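Local coordinates for protein CbbY (Rhodobacter sphaeroides, PDB 4UAS), which removes a phosphate group from xylulose-1,5-bisphosphate, a potent Rubisco inhibitor, as a highly selective magnesium-dependent phosphatase of the haloacid dehalogenase superfamily, at residues 11-16 and 95-100; 16-21 and 196-201; 26-31 and 35-40. All coordinates share one frame; numbering follows the deposited sequence.

In the fold
Contacts 1 and 3 are buried, contact 2 only partly so, and each has its own chemistry. Contact 1 is a small apolar touch between the loop after strand 4-7 and the start of helix 97-107, in the core domain. Contact 3 lies farther out, about 21 Å between its centre and that of the chain, and is an aromatic cluster. Contact 2 is polar and bridges helix 17-31 to the loop 196-201. It shares Thr16 with contact 1 and helix 17-31 with contact 3. Glu15 OE1 reaches Phe197 N between contacts 1 and 2, while Arg39 pairs with Glu18 between contacts 2 and 3; contacts 1 and 3 do not touch.

Contact 1 (11-16 and 95-100); sequences GTLAET and PGIADL
Both Leu13 and Ile97 turn their first branch away from their own carbonyl carbon: Leu13 CG (chi1 -65°) and Ile97 CG1 (chi1 -68°) each stand beside the backbone N. In Ile97 this leaves the other branch, CG2, anti to N, and the two arms share the work. CG2 meets Leu13 CD2 at 3.8 Å, the two side chains crossing at about a right angle. CG1 lies against the backbone instead, 3.5 Å from Thr12 O, and the terminal CD1 follows at 3.6 Å from that same Thr12 O. Ile97 thus meets the turn with both branches, one on a leucine methyl and the other on a carbonyl oxygen.

Gly96, at the N-cap position of helix 97-107, has phi 91°, where a side chain would crowd the preceding carbonyl; Ile97 follows it as the first helical residue. The loop 11-16 is drawn in by its own Gly11 N to Ala14 O bond of 2.9 Å. Beyond the pair, Leu13 also rests on Phe7 and Leu125, and Ile97 on Phe214.

Asp8, Asp10 and Thr12 fit the HAD-type DxDx(T/V) pattern. The carbonyl O of Thr12 is packed against by Ile97, while its hydroxyl is hydrogen-bonded to Asp8, the inferred nucleophile and a magnesium ligand. Van der Waals contact alone implies that shape, not charge, fits loop to helix in this Rossmann-like core.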
loop_
_atom_site.group_PDB
_atom_site.type_symbol
_atom_site.label_atom_id
_atom_site.label_comp_id
_atom_site.label_asym_id
_atom_site.label_seq_id
_atom_site.Cartn_x
_atom_site.Cartn_y
_atom_site.Cartn_z
ATOM N N GLY A 11 3.802 -1.900 -2.873
ATOM C CA GLY A 11 4.621 -1.342 -3.922
ATOM C C GLY A 11 5.505 -0.210 -3.479
ATOM O O GLY A 11 6.304 0.241 -4.289
ATOM N N THR A 12 5.422 0.220 -2.225
ATOM C CA THR A 12 6.178 1.334 -1.672
ATOM C C THR A 12 7.129 0.821 -0.607
ATOM O O THR A 12 8.376 0.923 -0.764
ATOM C CB THR A 12 5.262 2.484 -1.257
ATOM O OG1 THR A 12 4.591 3.020 -2.364
ATOM C CG2 THR A 12 6.020 3.580 -0.569
ATOM N N LEU A 13 6.596 0.343 0.501
ATOM C CA LEU A 13 7.467 -0.278 1.485
ATOM C C LEU A 13 8.142 -1.531 0.919
ATOM O O LEU A 13 9.274 -1.816 1.275
ATOM C CB LEU A 13 6.713 -0.654 2.778
ATOM C CG LEU A 13 6.166 0.528 3.590
ATOM C CD1 LEU A 13 5.380 0.022 4.773
ATOM C CD2 LEU A 13 7.219 1.485 4.032
ATOM N N ALA A 14 7.419 -2.332 0.129
ATOM C CA ALA A 14 7.850 -3.611 -0.359
ATOM C C ALA A 14 7.072 -3.911 -1.604
ATOM O O ALA A 14 5.945 -3.469 -1.745
ATOM C CB ALA A 14 7.694 -4.691 0.687
ATOM N N GLU A 15 7.631 -4.736 -2.482
ATOM C CA GLU A 15 6.913 -5.295 -3.635
ATOM C C GLU A 15 6.078 -6.479 -3.124
ATOM O O GLU A 15 6.588 -7.589 -2.904
ATOM C CB GLU A 15 7.881 -5.766 -4.697
ATOM C CG GLU A 15 8.328 -4.688 -5.634
ATOM C CD GLU A 15 7.160 -4.297 -6.736
ATOM O OE1 GLU A 15 7.560 -3.630 -7.685
ATOM O OE2 GLU A 15 5.910 -4.781 -6.848
ATOM N N THR A 16 4.789 -6.241 -2.929
ATOM C CA THR A 16 3.865 -7.216 -2.340
ATOM C C THR A 16 2.870 -7.762 -3.309
ATOM O O THR A 16 2.186 -8.750 -3.004
ATOM C CB THR A 16 3.032 -6.541 -1.224
ATOM O OG1 THR A 16 2.390 -5.429 -1.815
ATOM C CG2 THR A 16 3.907 -6.095 -0.046
ATOM N N PRO A 95 14.566 -0.927 -1.801
ATOM C CA PRO A 95 15.761 -0.160 -1.536
ATOM C C PRO A 95 15.473 1.254 -1.062
ATOM O O PRO A 95 14.592 1.950 -1.594
ATOM C CB PRO A 95 16.525 -0.150 -2.831
ATOM C CG PRO A 95 16.037 -1.359 -3.568
ATOM C CD PRO A 95 14.630 -1.568 -3.123
ATOM N N GLY A 96 16.226 1.697 -0.057
ATOM C CA GLY A 96 16.124 3.033 0.466
ATOM C C GLY A 96 15.138 3.225 1.631
ATOM O O GLY A 96 15.177 4.224 2.316
ATOM N N ILE A 97 14.171 2.320 1.755
ATOM C CA ILE A 97 13.098 2.511 2.719
ATOM C C ILE A 97 13.564 2.376 4.184
ATOM O O ILE A 97 13.315 3.264 5.017
ATOM C CB ILE A 97 11.945 1.506 2.424
ATOM C CG1 ILE A 97 11.193 1.796 1.098
ATOM C CG2 ILE A 97 10.996 1.401 3.614
ATOM C CD1 ILE A 97 10.474 3.125 1.119
ATOM N N ALA A 98 14.301 1.335 4.465
ATOM C CA ALA A 98 14.845 1.169 5.801
ATOM C C ALA A 98 15.753 2.339 6.192
ATOM O O ALA A 98 15.664 2.852 7.330
ATOM C CB ALA A 98 15.604 -0.169 5.958
ATOM N N ASP A 99 16.625 2.779 5.288
ATOM C CA ASP A 99 17.542 3.921 5.588
ATOM C C ASP A 99 16.754 5.201 5.865
ATOM O O ASP A 99 17.111 5.946 6.779
ATOM C CB ASP A 99 18.469 4.133 4.443
ATOM C CG ASP A 99 19.458 2.998 4.272
ATOM O OD1 ASP A 99 19.669 2.229 5.221
ATOM O OD2 ASP A 99 20.082 2.949 3.191
ATOM N N LEU A 100 15.721 5.506 5.083
ATOM C CA LEU A 100 14.937 6.705 5.292
ATOM C C LEU A 100 14.241 6.645 6.677
ATOM O O LEU A 100 14.216 7.649 7.391
ATOM C CB LEU A 100 13.919 6.868 4.191
ATOM C CG LEU A 100 13.074 8.134 4.306
ATOM C CD1 LEU A 100 13.919 9.327 4.146
ATOM C CD2 LEU A 100 11.939 8.117 3.276
#

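Contact 2 (16-21 and 196-201); sequences TEELHR and GFYTRH
Glu17, the first residue of helix 17-31, lays its CB 3.8 Å from CD1 of the Tyr198 ring, meeting it obliquely. Its carboxylate then leads away from the tyrosine, because the chain bends at chi2 (-67°); OE1 is hydrogen-bonded to Tyr42. Glu17 belongs to the substrate-binding site, so Tyr198 packs on the root of a substrate-binding side chain and leaves its acid end to the pocket.

One step on, Glu18 makes the polar bond of the contact. Tyr198 OH donates to Glu18 OE1 at 2.6 Å, reaching the oxygen from above the carboxylate plane, 45° out of it. OE1 lies at the edge of the phenol ring, near its plane, and carboxylate and ring are turned 61° against each other.

Arg21, a turn later, grips the same carboxylate side-on. NE gives to Glu18 OE1 at 2.8 Å and NH2 to Glu18 OE2 at 3.0 Å, both on the syn side and nearly straight. A bend at chi3 turns the guanidinium to the acid; its NE also passes 3.5 Å from Tyr198 OH, obliquely. On the loop side, Phe197 CD2 sits over the centre of the tyrosine ring, 3.6 Å above its plane.

Glu18 OE1 therefore takes two donors, while OE2 takes Arg21 and a salt bridge from Arg39. With two arginines and a phenol around it, this carboxylate is probably held ionised and fixed in rotation. The implication is a charged junction between the helical cap and the core of the HAD fold, through which Tyr198 of the loop after strand 190-193 is bonded to the helix that carries Glu17.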
loop_
_atom_site.group_PDB
_atom_site.type_symbol
_atom_site.label_atom_id
_atom_site.label_comp_id
_atom_site.label_asym_id
_atom_site.label_seq_id
_atom_site.Cartn_x
_atom_site.Cartn_y
_atom_site.Cartn_z
ATOM N N THR A 16 4.789 -6.241 -2.929
ATOM C CA THR A 16 3.865 -7.216 -2.340
ATOM C C THR A 16 2.870 -7.762 -3.309
ATOM O O THR A 16 2.186 -8.750 -3.004
ATOM C CB THR A 16 3.032 -6.541 -1.224
ATOM O OG1 THR A 16 2.390 -5.429 -1.815
ATOM C CG2 THR A 16 3.907 -6.095 -0.046
ATOM N N GLU A 17 2.621 -7.114 -4.474
ATOM C CA GLU A 17 1.436 -7.461 -5.262
ATOM C C GLU A 17 1.515 -8.810 -5.864
ATOM O O GLU A 17 0.437 -9.456 -5.997
ATOM C CB GLU A 17 1.073 -6.433 -6.285
ATOM C CG GLU A 17 0.465 -5.185 -5.625
ATOM C CD GLU A 17 -0.883 -5.338 -4.964
ATOM O OE1 GLU A 17 -1.529 -6.416 -4.918
ATOM O OE2 GLU A 17 -1.351 -4.333 -4.381
ATOM N N GLU A 18 2.676 -9.364 -6.242
ATOM C CA GLU A 18 2.673 -10.727 -6.731
ATOM C C GLU A 18 2.311 -11.672 -5.619
ATOM O O GLU A 18 1.705 -12.718 -5.870
ATOM C CB GLU A 18 4.014 -11.068 -7.356
ATOM C CG GLU A 18 4.166 -10.702 -8.773
ATOM C CD GLU A 18 3.194 -11.474 -9.667
ATOM O OE1 GLU A 18 2.077 -11.063 -9.713
ATOM O OE2 GLU A 18 3.610 -12.443 -10.424
ATOM N N LEU A 19 2.695 -11.388 -4.369
ATOM C CA LEU A 19 2.288 -12.217 -3.270
ATOM C C LEU A 19 0.784 -12.115 -3.024
ATOM O O LEU A 19 0.139 -13.129 -2.694
ATOM C CB LEU A 19 3.114 -11.881 -1.999
ATOM C CG LEU A 19 3.113 -12.998 -0.930
ATOM C CD1 LEU A 19 3.969 -14.172 -1.413
ATOM C CD2 LEU A 19 3.710 -12.456 0.363
ATOM N N HIS A 20 0.216 -10.922 -3.091
ATOM C CA HIS A 20 -1.219 -10.792 -3.043
ATOM C C HIS A 20 -1.883 -11.614 -4.123
ATOM O O HIS A 20 -2.873 -12.296 -3.862
ATOM C CB HIS A 20 -1.653 -9.325 -3.199
ATOM C CG HIS A 20 -1.463 -8.487 -1.975
ATOM N ND1 HIS A 20 -2.202 -8.674 -0.845
ATOM C CD2 HIS A 20 -0.610 -7.453 -1.740
ATOM C CE1 HIS A 20 -1.793 -7.789 0.054
ATOM N NE2 HIS A 20 -0.848 -7.037 -0.458
ATOM N N ARG A 21 -1.398 -11.555 -5.368
ATOM C CA ARG A 21 -1.981 -12.317 -6.473
ATOM C C ARG A 21 -1.956 -13.794 -6.190
ATOM O O ARG A 21 -2.973 -14.501 -6.380
ATOM C CB ARG A 21 -1.296 -11.974 -7.784
ATOM C CG ARG A 21 -1.999 -12.598 -9.013
ATOM C CD ARG A 21 -1.339 -12.183 -10.325
ATOM N NE ARG A 21 -0.027 -12.749 -10.551
ATOM C CZ ARG A 21 0.225 -13.876 -11.210
ATOM N NH1 ARG A 21 -0.739 -14.611 -11.706
ATOM N NH2 ARG A 21 1.479 -14.254 -11.377
ATOM N N GLY A 196 6.687 0.556 -9.628
ATOM C CA GLY A 196 7.161 -0.806 -9.645
ATOM C C GLY A 196 6.505 -1.532 -10.744
ATOM O O GLY A 196 5.934 -0.937 -11.661
ATOM N N PHE A 197 6.608 -2.859 -10.679
ATOM C CA PHE A 197 6.229 -3.674 -11.768
ATOM C C PHE A 197 4.830 -3.358 -12.361
ATOM O O PHE A 197 4.629 -3.235 -13.579
ATOM C CB PHE A 197 6.296 -5.207 -11.362
ATOM C CG PHE A 197 5.843 -6.140 -12.434
ATOM C CD1 PHE A 197 6.557 -6.284 -13.568
ATOM C CD2 PHE A 197 4.712 -6.946 -12.255
ATOM C CE1 PHE A 197 6.148 -7.115 -14.561
ATOM C CE2 PHE A 197 4.326 -7.805 -13.231
ATOM C CZ PHE A 197 5.012 -7.885 -14.403
ATOM N N TYR A 198 3.855 -3.303 -11.471
ATOM C CA TYR A 198 2.484 -3.182 -11.900
ATOM C C TYR A 198 2.060 -1.748 -12.183
ATOM O O TYR A 198 0.957 -1.523 -12.645
ATOM C CB TYR A 198 1.555 -3.796 -10.881
ATOM C CG TYR A 198 1.428 -5.280 -10.985
ATOM C CD1 TYR A 198 1.871 -6.128 -9.974
ATOM C CD2 TYR A 198 0.784 -5.845 -12.056
ATOM C CE1 TYR A 198 1.677 -7.488 -10.050
ATOM C CE2 TYR A 198 0.586 -7.245 -12.159
ATOM C CZ TYR A 198 1.044 -8.045 -11.142
ATOM O OH TYR A 198 0.798 -9.390 -11.261
ATOM N N THR A 199 2.911 -0.753 -11.924
ATOM C CA THR A 199 2.576 0.662 -12.096
ATOM C C THR A 199 3.476 1.434 -13.033
ATOM O O THR A 199 3.241 2.598 -13.255
ATOM C CB THR A 199 2.452 1.364 -10.763
ATOM O OG1 THR A 199 3.747 1.332 -10.141
ATOM C CG2 THR A 199 1.371 0.765 -9.898
ATOM N N ARG A 200 4.489 0.783 -13.556
ATOM C CA ARG A 200 5.457 1.476 -14.363
ATOM C C ARG A 200 4.893 2.141 -15.631
ATOM O O ARG A 200 5.437 3.147 -16.109
ATOM C CB ARG A 200 6.608 0.578 -14.722
ATOM C CG ARG A 200 7.853 1.415 -14.909
ATOM C CD ARG A 200 8.968 0.463 -15.163
ATOM N NE ARG A 200 9.217 -0.540 -14.093
ATOM C CZ ARG A 200 9.796 -0.224 -12.954
ATOM N NH1 ARG A 200 10.015 -1.172 -12.061
ATOM N NH2 ARG A 200 10.098 0.991 -12.722
ATOM N N HIS A 201 3.783 1.580 -16.125
ATOM C CA HIS A 201 3.113 2.075 -17.321
ATOM C C HIS A 201 2.342 3.364 -17.033
ATOM O O HIS A 201 1.814 4.003 -17.982
ATOM C CB HIS A 201 2.178 1.014 -17.889
ATOM C CG HIS A 201 1.009 0.732 -16.999
ATOM N ND1 HIS A 201 1.097 -0.050 -15.869
ATOM C CD2 HIS A 201 -0.263 1.155 -17.064
ATOM C CE1 HIS A 201 -0.056 -0.120 -15.261
ATOM N NE2 HIS A 201 -0.899 0.623 -15.965
#

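Contact 3 (26-31 and 35-40); sequences ETFAAL and WFWDRE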
loop_
_atom_site.group_PDB
_atom_site.type_symbol
_atom_site.label_atom_id
_atom_site.label_comp_id
_atom_site.label_asym_id
_atom_site.label_seq_id
_atom_site.Cartn_x
_atom_site.Cartn_y
_atom_site.Cartn_z
ATOM N N GLU A 26 -4.577 -18.863 -4.794
ATOM C CA GLU A 26 -4.625 -20.025 -3.916
ATOM C C GLU A 26 -5.927 -20.118 -3.146
ATOM O O GLU A 26 -6.413 -21.198 -2.869
ATOM C CB GLU A 26 -3.369 -20.039 -3.047
ATOM C CG GLU A 26 -2.093 -20.332 -3.796
ATOM C CD GLU A 26 -0.858 -20.478 -2.944
ATOM O OE1 GLU A 26 -0.937 -20.295 -1.711
ATOM O OE2 GLU A 26 0.210 -20.767 -3.545
ATOM N N THR A 27 -6.454 -18.965 -2.753
ATOM C CA THR A 27 -7.737 -18.915 -2.046
ATOM C C THR A 27 -8.861 -19.409 -2.970
ATOM O O THR A 27 -9.708 -20.206 -2.602
ATOM C CB THR A 27 -7.993 -17.526 -1.507
ATOM O OG1 THR A 27 -7.015 -17.182 -0.553
ATOM C CG2 THR A 27 -9.379 -17.486 -0.832
ATOM N N PHE A 28 -8.833 -18.940 -4.182
ATOM C CA PHE A 28 -9.846 -19.336 -5.158
ATOM C C PHE A 28 -9.790 -20.867 -5.358
ATOM O O PHE A 28 -10.817 -21.530 -5.371
ATOM C CB PHE A 28 -9.621 -18.638 -6.490
ATOM C CG PHE A 28 -9.731 -17.100 -6.443
ATOM C CD1 PHE A 28 -10.366 -16.437 -5.426
ATOM C CD2 PHE A 28 -9.156 -16.373 -7.463
ATOM C CE1 PHE A 28 -10.413 -15.054 -5.420
ATOM C CE2 PHE A 28 -9.176 -15.008 -7.459
ATOM C CZ PHE A 28 -9.817 -14.325 -6.430
ATOM N N ALA A 29 -8.579 -21.426 -5.507
ATOM C CA ALA A 29 -8.486 -22.860 -5.703
ATOM C C ALA A 29 -9.026 -23.590 -4.483
ATOM O O ALA A 29 -9.741 -24.600 -4.640
ATOM C CB ALA A 29 -7.040 -23.271 -5.981
ATOM N N ALA A 30 -8.680 -23.134 -3.280
ATOM C CA ALA A 30 -9.149 -23.777 -2.077
ATOM C C ALA A 30 -10.639 -23.727 -1.902
ATOM O O ALA A 30 -11.249 -24.650 -1.321
ATOM C CB ALA A 30 -8.448 -23.160 -0.853
ATOM N N LEU A 31 -11.267 -22.679 -2.400
ATOM C CA LEU A 31 -12.692 -22.484 -2.404
ATOM C C LEU A 31 -13.454 -23.295 -3.463
ATOM O O LEU A 31 -14.675 -23.368 -3.421
ATOM C CB LEU A 31 -13.013 -21.017 -2.494
ATOM C CG LEU A 31 -12.632 -20.201 -1.275
ATOM C CD1 LEU A 31 -12.958 -18.727 -1.469
ATOM C CD2 LEU A 31 -13.372 -20.691 -0.013
ATOM N N TRP A 35 -11.932 -19.469 -10.758
ATOM C CA TRP A 35 -11.338 -18.147 -10.968
ATOM C C TRP A 35 -9.828 -18.224 -10.859
ATOM O O TRP A 35 -9.268 -18.915 -10.011
ATOM C CB TRP A 35 -11.837 -17.137 -9.898
ATOM C CG TRP A 35 -13.295 -17.149 -9.641
ATOM C CD1 TRP A 35 -14.318 -17.519 -10.477
ATOM C CD2 TRP A 35 -13.903 -16.668 -8.466
ATOM N NE1 TRP A 35 -15.514 -17.372 -9.836
ATOM C CE2 TRP A 35 -15.289 -16.828 -8.599
ATOM C CE3 TRP A 35 -13.390 -16.122 -7.274
ATOM C CZ2 TRP A 35 -16.183 -16.459 -7.593
ATOM C CZ3 TRP A 35 -14.288 -15.791 -6.234
ATOM C CH2 TRP A 35 -15.673 -15.921 -6.417
ATOM N N PHE A 36 -9.141 -17.462 -11.733
ATOM C CA PHE A 36 -7.681 -17.427 -11.705
ATOM C C PHE A 36 -7.262 -16.101 -12.351
ATOM O O PHE A 36 -7.706 -15.795 -13.459
ATOM C CB PHE A 36 -7.068 -18.616 -12.481
ATOM C CG PHE A 36 -5.608 -18.571 -12.473
ATOM C CD1 PHE A 36 -4.897 -19.058 -11.326
ATOM C CD2 PHE A 36 -4.884 -18.011 -13.434
ATOM C CE1 PHE A 36 -3.528 -19.023 -11.237
ATOM C CE2 PHE A 36 -3.519 -17.935 -13.363
ATOM C CZ PHE A 36 -2.806 -18.432 -12.274
ATOM N N TRP A 37 -6.482 -15.325 -11.623
ATOM C CA TRP A 37 -6.009 -14.050 -12.088
ATOM C C TRP A 37 -4.547 -14.092 -12.537
ATOM O O TRP A 37 -3.633 -14.261 -11.736
ATOM C CB TRP A 37 -6.149 -13.010 -10.966
ATOM C CG TRP A 37 -7.578 -12.732 -10.559
ATOM C CD1 TRP A 37 -8.680 -13.078 -11.179
ATOM C CD2 TRP A 37 -7.972 -11.965 -9.397
ATOM N NE1 TRP A 37 -9.798 -12.643 -10.508
ATOM C CE2 TRP A 37 -9.382 -11.930 -9.410
ATOM C CE3 TRP A 37 -7.303 -11.306 -8.359
ATOM C CZ2 TRP A 37 -10.112 -11.249 -8.437
ATOM C CZ3 TRP A 37 -8.051 -10.660 -7.406
ATOM C CH2 TRP A 37 -9.428 -10.618 -7.435
ATOM N N ASP A 38 -4.360 -14.032 -13.859
ATOM C CA ASP A 38 -3.029 -13.930 -14.424
ATOM C C ASP A 38 -2.508 -12.504 -14.283
ATOM O O ASP A 38 -3.243 -11.600 -13.893
ATOM C CB ASP A 38 -2.910 -14.524 -15.837
ATOM C CG ASP A 38 -3.750 -13.879 -16.868
ATOM O OD1 ASP A 38 -4.044 -12.655 -16.810
ATOM O OD2 ASP A 38 -4.111 -14.635 -17.881
ATOM N N ARG A 39 -1.240 -12.283 -14.592
ATOM C CA ARG A 39 -0.680 -10.945 -14.461
ATOM C C ARG A 39 -1.363 -9.876 -15.287
ATOM O O ARG A 39 -1.537 -8.747 -14.866
ATOM C CB ARG A 39 0.805 -10.913 -14.789
ATOM C CG ARG A 39 1.680 -11.484 -13.766
ATOM C CD ARG A 39 3.118 -11.405 -14.184
ATOM N NE ARG A 39 4.038 -11.728 -13.142
ATOM C CZ ARG A 39 5.350 -11.671 -13.283
ATOM N NH1 ARG A 39 5.935 -11.326 -14.419
ATOM N NH2 ARG A 39 6.135 -11.982 -12.287
ATOM N N GLU A 40 -1.753 -10.257 -16.514
ATOM C CA GLU A 40 -2.412 -9.303 -17.380
ATOM C C GLU A 40 -3.727 -8.827 -16.741
ATOM O O GLU A 40 -4.027 -7.618 -16.704
ATOM C CB GLU A 40 -2.665 -9.950 -18.759
ATOM C CG GLU A 40 -3.448 -9.076 -19.695
ATOM C CD GLU A 40 -3.546 -9.610 -21.125
ATOM O OE1 GLU A 40 -2.842 -10.505 -21.526
ATOM O OE2 GLU A 40 -4.218 -8.980 -21.932
#
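Phe28 has by far the most surface buried here: Trp35 covers one face of its ring and Trp37 takes its edge, the two roughly at right angles round it. Trp35 CE3 stands above the phenyl plane, displaced toward the rim, 3.6 Å from Phe28 CD1. This is a T-shaped pair in which the indole offers its edge, with six-membered ring centroids 5.1 Å apart and planes at 77°. The backbone of Trp35 joins in, since its carbonyl O lies 3.5 Å from Phe28 CB, and its own CB packs at 3.7 Å from Phe28 CD2.

With Trp37 the roles are exchanged. Phe28 now supplies the edge, pointing CE2 and CZ at the middle of the second indole. Phe28 CE2 is 3.7 Å from Trp37 CE2, and Phe28 CZ is equally near Trp37 CZ2; the planes meet at 76°. One phenyl ring is thus face to one tryptophan and edge to the other, which ties down its rotation.

All three side chains start alike, CG anti to the carbonyl carbon; for Phe28 (chi1 -62°) this carries the ring off the helix toward both indoles. Trp37 CB does not point at the helix, yet its indole ends against it. The Trp35 NE1 hydrogen goes to the carbonyl of Asp65, outside the cluster.

The cluster closes the short connection between helix 17-31 and helix 39-45, whose N-cap is Asp38. Phe58 of helix 51-61 adds edge-to-face pairs to both tryptophans, and Trp37 also touches Arg54, a substrate-binding residue of that helix, so three helices meet at this aromatic patch in the interior of the helical cap domain usual in this HAD family.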